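PDB 3F4S: putative uncharacterized protein from Wolbachia pipientis, which is probably a DsbA-type thiol-disulfide oxidoreductase that introduces disulfide bonds into exported proteins through a redox-active CxxC pair in a thioredoxin fold. Local coordinates for residues Leu84-His96 with Trp118-Gln130. The protein carries 1 engineered substitution. Numbering follows the deposited sequence. Where two conformers were deposited one is given.
Sequences LDYRGLKAAMLSH and WNYYNLSDLTLLQ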
loop_
_atom_site.group_PDB
_atom_site.type_symbol
_atom_site.label_atom_id
_atom_site.label_comp_id
_atom_site.label_asym_id
_atom_site.label_seq_id
_atom_site.Cartn_x
_atom_site.Cartn_y
_atom_site.Cartn_z
ATOM N N LEU A 84 -10.577 5.237 -5.359
ATOM C CA LEU A 84 -12.012 5.459 -5.217
ATOM C C LEU A 84 -12.510 6.659 -6.009
ATOM O O LEU A 84 -13.709 6.962 -6.001
ATOM C CB LEU A 84 -12.373 5.636 -3.741
ATOM C CG LEU A 84 -12.134 4.393 -2.885
ATOM C CD1 LEU A 84 -12.368 4.720 -1.431
ATOM C CD2 LEU A 84 -13.034 3.243 -3.332
ATOM N N ASP A 85 -11.596 7.343 -6.685
ATOM C CA ASP A 85 -11.966 8.549 -7.415
ATOM C C ASP A 85 -10.957 8.828 -8.521
ATOM O O ASP A 85 -9.968 8.093 -8.682
ATOM C CB ASP A 85 -12.057 9.732 -6.451
ATOM C CG ASP A 85 -10.810 9.875 -5.609
ATOM O OD1 ASP A 85 -9.720 9.832 -6.176
ATOM O OD2 ASP A 85 -10.907 10.019 -4.381
ATOM N N TYR A 86 -11.200 9.893 -9.278
ATOM C CA TYR A 86 -10.368 10.205 -10.434
ATOM C C TYR A 86 -8.918 10.498 -10.035
ATOM O O TYR A 86 -7.980 9.906 -10.595
ATOM C CB TYR A 86 -10.972 11.365 -11.225
ATOM C CG TYR A 86 -10.169 11.782 -12.426
ATOM C CD1 TYR A 86 -10.362 11.175 -13.674
ATOM C CD2 TYR A 86 -9.223 12.791 -12.327
ATOM C CE1 TYR A 86 -9.628 11.578 -14.795
ATOM C CE2 TYR A 86 -8.478 13.200 -13.433
ATOM C CZ TYR A 86 -8.680 12.591 -14.658
ATOM O OH TYR A 86 -7.939 13.015 -15.736
ATOM N N ARG A 87 -8.743 11.404 -9.072
ATOM C CA ARG A 87 -7.417 11.797 -8.586
ATOM C C ARG A 87 -6.632 10.589 -8.113
ATOM O O ARG A 87 -5.446 10.429 -8.438
ATOM C CB ARG A 87 -7.535 12.764 -7.399
ATOM C CG ARG A 87 -8.588 13.822 -7.543
ATOM C CD ARG A 87 -8.615 14.783 -6.363
ATOM N NE ARG A 87 -8.885 14.162 -5.065
ATOM C CZ ARG A 87 -10.039 13.603 -4.714
ATOM N NH1 ARG A 87 -11.046 13.536 -5.576
ATOM N NH2 ARG A 87 -10.182 13.089 -3.501
ATOM N N GLY A 88 -7.299 9.755 -7.320
ATOM C CA GLY A 88 -6.659 8.613 -6.698
ATOM C C GLY A 88 -6.263 7.559 -7.703
ATOM O O GLY A 88 -5.216 6.924 -7.571
ATOM N N LEU A 89 -7.108 7.359 -8.707
ATOM C CA LEU A 89 -6.802 6.383 -9.735
ATOM C C LEU A 89 -5.642 6.884 -10.598
ATOM O O LEU A 89 -4.724 6.127 -10.920
ATOM C CB LEU A 89 -8.041 6.073 -10.579
ATOM C CG LEU A 89 -7.854 5.085 -11.730
ATOM C CD1 LEU A 89 -7.136 3.820 -11.286
ATOM C CD2 LEU A 89 -9.207 4.758 -12.323
ATOM N N LYS A 90 -5.675 8.161 -10.961
ATOM C CA LYS A 90 -4.570 8.749 -11.722
ATOM C C LYS A 90 -3.268 8.714 -10.912
ATOM O O LYS A 90 -2.193 8.448 -11.462
ATOM C CB LYS A 90 -4.907 10.181 -12.160
ATOM C CG LYS A 90 -5.954 10.253 -13.268
ATOM C CD LYS A 90 -5.357 9.871 -14.609
ATOM C CE LYS A 90 -6.442 9.640 -15.649
ATOM N NZ LYS A 90 -5.900 9.535 -17.041
ATOM N N ALA A 91 -3.366 8.973 -9.609
ATOM C CA ALA A 91 -2.190 8.913 -8.740
ATOM C C ALA A 91 -1.637 7.481 -8.717
ATOM O O ALA A 91 -0.420 7.272 -8.829
ATOM C CB ALA A 91 -2.533 9.379 -7.330
ATOM N N ALA A 92 -2.529 6.501 -8.585
ATOM C CA ALA A 92 -2.107 5.103 -8.578
ATOM C C ALA A 92 -1.413 4.737 -9.892
ATOM O O ALA A 92 -0.408 4.026 -9.898
ATOM C CB ALA A 92 -3.303 4.182 -8.325
ATOM N N MET A 93 -1.953 5.214 -11.008
ATOM C CA MET A 93 -1.313 4.989 -12.304
ATOM C C MET A 93 0.079 5.619 -12.338
ATOM O O MET A 93 1.040 5.001 -12.805
ATOM C CB MET A 93 -2.192 5.552 -13.429
ATOM C CG MET A 93 -3.508 4.772 -13.618
ATOM S SD MET A 93 -4.683 5.607 -14.694
ATOM C CE MET A 93 -3.764 5.665 -16.237
ATOM N N LEU A 94 0.185 6.848 -11.844
ATOM C CA LEU A 94 1.462 7.553 -11.860
ATOM C C LEU A 94 2.529 6.829 -11.035
ATOM O O LEU A 94 3.711 6.886 -11.365
ATOM C CB LEU A 94 1.298 8.999 -11.389
ATOM C CG LEU A 94 2.520 9.912 -11.497
ATOM C CD1 LEU A 94 3.115 9.872 -12.908
ATOM C CD2 LEU A 94 2.159 11.331 -11.086
ATOM N N SER A 95 2.114 6.141 -9.973
ATOM C CA SER A 95 3.069 5.432 -9.121
ATOM C C SER A 95 3.883 4.413 -9.914
ATOM O O SER A 95 4.992 4.054 -9.523
ATOM C CB SER A 95 2.367 4.754 -7.938
ATOM O OG SER A 95 1.692 3.578 -8.355
ATOM N N HIS A 96 3.340 3.958 -11.039
ATOM C CA HIS A 96 4.045 2.984 -11.865
ATOM C C HIS A 96 5.201 3.582 -12.658
ATOM O O HIS A 96 5.967 2.852 -13.290
ATOM C CB HIS A 96 3.055 2.272 -12.782
ATOM C CG HIS A 96 2.187 1.293 -12.062
ATOM N ND1 HIS A 96 2.301 -0.071 -12.235
ATOM C CD2 HIS A 96 1.212 1.476 -11.138
ATOM C CE1 HIS A 96 1.421 -0.683 -11.463
ATOM N NE2 HIS A 96 0.753 0.232 -10.783
ATOM N N TRP A 118 -4.876 18.771 -3.023
ATOM C CA TRP A 118 -5.733 18.501 -4.170
ATOM C C TRP A 118 -6.666 19.691 -4.387
ATOM O O TRP A 118 -6.858 20.523 -3.488
ATOM C CB TRP A 118 -6.591 17.253 -3.934
ATOM C CG TRP A 118 -5.856 15.963 -3.933
ATOM C CD1 TRP A 118 -5.643 15.139 -2.855
ATOM C CD2 TRP A 118 -5.268 15.307 -5.061
ATOM N NE1 TRP A 118 -4.941 14.030 -3.243
ATOM C CE2 TRP A 118 -4.703 14.098 -4.593
ATOM C CE3 TRP A 118 -5.149 15.629 -6.418
ATOM C CZ2 TRP A 118 -4.035 13.206 -5.435
ATOM C CZ3 TRP A 118 -4.482 14.736 -7.256
ATOM C CH2 TRP A 118 -3.940 13.537 -6.760
ATOM N N ASN A 119 -7.256 19.761 -5.574
ATOM C CA ASN A 119 -8.315 20.723 -5.860
ATOM C C ASN A 119 -9.654 20.068 -5.549
ATOM O O ASN A 119 -10.105 19.185 -6.283
ATOM C CB ASN A 119 -8.254 21.154 -7.330
ATOM C CG ASN A 119 -9.215 22.287 -7.660
ATOM O OD1 ASN A 119 -10.219 22.496 -6.977
ATOM N ND2 ASN A 119 -8.902 23.027 -8.717
ATOM N N TYR A 120 -10.285 20.480 -4.452
ATOM C CA TYR A 120 -11.529 19.838 -4.019
ATOM C C TYR A 120 -12.774 20.343 -4.752
ATOM O O TYR A 120 -13.886 19.842 -4.549
ATOM C CB TYR A 120 -11.662 19.898 -2.485
ATOM C CG TYR A 120 -10.686 18.935 -1.853
ATOM C CD1 TYR A 120 -11.034 17.601 -1.659
ATOM C CD2 TYR A 120 -9.397 19.336 -1.514
ATOM C CE1 TYR A 120 -10.133 16.692 -1.116
ATOM C CE2 TYR A 120 -8.486 18.434 -0.981
ATOM C CZ TYR A 120 -8.867 17.114 -0.774
ATOM O OH TYR A 120 -7.981 16.202 -0.244
ATOM N N TYR A 121 -12.580 21.317 -5.633
ATOM C CA TYR A 121 -13.680 21.802 -6.453
ATOM C C TYR A 121 -13.637 21.181 -7.849
ATOM O O TYR A 121 -14.634 20.627 -8.325
ATOM C CB TYR A 121 -13.647 23.321 -6.528
ATOM C CG TYR A 121 -14.709 23.916 -7.409
ATOM C CD1 TYR A 121 -16.045 23.860 -7.047
ATOM C CD2 TYR A 121 -14.375 24.543 -8.601
ATOM C CE1 TYR A 121 -17.026 24.413 -7.852
ATOM C CE2 TYR A 121 -15.348 25.102 -9.410
ATOM C CZ TYR A 121 -16.673 25.029 -9.032
ATOM O OH TYR A 121 -17.650 25.581 -9.827
ATOM N N ASN A 122 -12.488 21.285 -8.508
ATOM C CA ASN A 122 -12.296 20.619 -9.791
ATOM C C ASN A 122 -11.574 19.305 -9.538
ATOM O O ASN A 122 -10.347 19.272 -9.430
ATOM C CB ASN A 122 -11.476 21.485 -10.745
ATOM C CG ASN A 122 -11.262 20.821 -12.102
ATOM O OD1 ASN A 122 -11.748 19.709 -12.356
ATOM N ND2 ASN A 122 -10.541 21.507 -12.987
ATOM N N LEU A 123 -12.339 18.225 -9.442
ATOM C CA LEU A 123 -11.794 16.925 -9.058
ATOM C C LEU A 123 -10.974 16.277 -10.170
ATOM O O LEU A 123 -10.430 15.188 -9.984
ATOM C CB LEU A 123 -12.915 15.983 -8.601
ATOM C CG LEU A 123 -13.707 16.443 -7.370
ATOM C CD1 LEU A 123 -14.826 15.440 -7.022
ATOM C CD2 LEU A 123 -12.792 16.694 -6.172
ATOM N N SER A 124 -10.900 16.931 -11.326
ATOM C CA SER A 124 -10.065 16.435 -12.415
ATOM C C SER A 124 -8.732 17.171 -12.488
ATOM O O SER A 124 -7.912 16.892 -13.359
ATOM C CB SER A 124 -10.796 16.567 -13.758
ATOM O OG SER A 124 -11.984 15.793 -13.780
ATOM N N ASP A 125 -8.522 18.116 -11.581
ATOM C CA ASP A 125 -7.299 18.921 -11.580
ATOM C C ASP A 125 -6.154 18.110 -10.968
ATOM O O ASP A 125 -6.194 17.790 -9.784
ATOM C CB ASP A 125 -7.541 20.209 -10.783
ATOM C CG ASP A 125 -6.327 21.139 -10.749
ATOM O OD1 ASP A 125 -5.250 20.773 -11.281
ATOM O OD2 ASP A 125 -6.458 22.249 -10.179
ATOM N N LEU A 126 -5.154 17.768 -11.784
ATOM C CA LEU A 126 -4.021 16.952 -11.334
ATOM C C LEU A 126 -2.745 17.767 -11.077
ATOM O O LEU A 126 -1.630 17.232 -11.089
ATOM C CB LEU A 126 -3.746 15.819 -12.331
ATOM C CG LEU A 126 -4.940 14.890 -12.592
ATOM C CD1 LEU A 126 -4.567 13.788 -13.584
ATOM C CD2 LEU A 126 -5.464 14.292 -11.287
ATOM N N THR A 127 -2.907 19.057 -10.816
ATOM C CA THR A 127 -1.761 19.921 -10.495
ATOM C C THR A 127 -0.879 19.309 -9.396
ATOM O O THR A 127 0.348 19.379 -9.454
ATOM C CB THR A 127 -2.230 21.319 -10.053
ATOM O OG1 THR A 127 -2.920 21.955 -11.133
ATOM C CG2 THR A 127 -1.042 22.190 -9.646
ATOM N N LEU A 128 -1.500 18.705 -8.390
ATOM C CA LEU A 128 -0.722 18.110 -7.305
ATOM C C LEU A 128 0.247 17.060 -7.846
ATOM O O LEU A 128 1.411 17.008 -7.438
ATOM C CB LEU A 128 -1.626 17.491 -6.230
ATOM C CG LEU A 128 -0.870 16.705 -5.149
ATOM C CD1 LEU A 128 0.246 17.549 -4.504
ATOM C CD2 LEU A 128 -1.831 16.207 -4.067
ATOM N N LEU A 129 -0.231 16.216 -8.757
ATOM C CA LEU A 129 0.641 15.202 -9.348
ATOM C C LEU A 129 1.745 15.834 -10.210
ATOM O O LEU A 129 2.856 15.324 -10.252
ATOM C CB LEU A 129 -0.162 14.161 -10.148
ATOM C CG LEU A 129 -1.214 13.362 -9.363
ATOM C CD1 LEU A 129 -1.851 12.282 -10.236
ATOM C CD2 LEU A 129 -0.633 12.753 -8.093
ATOM N N GLN A 130 1.439 16.927 -10.906
ATOM C CA GLN A 130 2.468 17.651 -11.658
ATOM C C GLN A 130 3.557 18.143 -10.710
ATOM O O GLN A 130 4.742 18.086 -11.032
ATOM C CB GLN A 130 1.884 18.846 -12.416
ATOM C CG GLN A 130 0.816 18.499 -13.442
ATOM C CD GLN A 130 0.264 19.727 -14.155
ATOM O OE1 GLN A 130 0.753 20.845 -13.974
ATOM N NE2 GLN A 130 -0.749 19.518 -14.982
HETATM O O HOH W 1 -7.353 15.699 -15.758
HETATM O O HOH W 2 -8.652 13.607 -0.941
#
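The W118 indole is packed on both faces: R87 lies over one and L128 CD2 over the other, while A91 CB sits at the edge. In the conformer described, R87 CB stands 3.7 Å from the centroid of the six-membered ring of W118 and 13° off its normal, a CH-pi contact. The chain then runs across the indole, R87 CD coming within 3.6 Å of W118 CE3, and bends at chi3 (-60°). That bend leaves CZ above the five-membered ring, 5.0 Å from its centroid, so a cation-pi term is plausible. The guanidinium does not stack: its plane is turned 79° from the indole and presents an edge to it. NE is buried without a hydrogen-bonding partner, whereas NH2 donates to a water that in turn donates to Y120 OH, itself hydrogen-bonded to I115 O. D85 OD2 lies 3.3 Å from R87 NH2 but well off the guanidinium plane, with no N-H aimed at it, so this salt bridge rests on charge alone. The Y86 ring has S124 OG over one face and K90 CG over the other; its OH shares a second water with the carbonyl of S124. Further along, contacts are aliphatic. L126 CD1 meets K90 CG at 3.8 Å, crossing at about a right angle, and L129 CD2 reaches A91 CB at 3.9 Å. L94 CD2 packs against L129 CB at 3.8 Å, the two side chains running antiparallel. No direct hydrogen bond links the segments; packing and two water bridges join them. D85 OD1 caps helix 86-94 by accepting from G88 N, and OD2 bonds T50, next to C51 of the C51-C54 disulfide. The arrangement joins helix 86-94 to loop 118-126 and the first turn of helix 127-135, within the helical domain inserted into the thioredoxin fold of DsbA proteins.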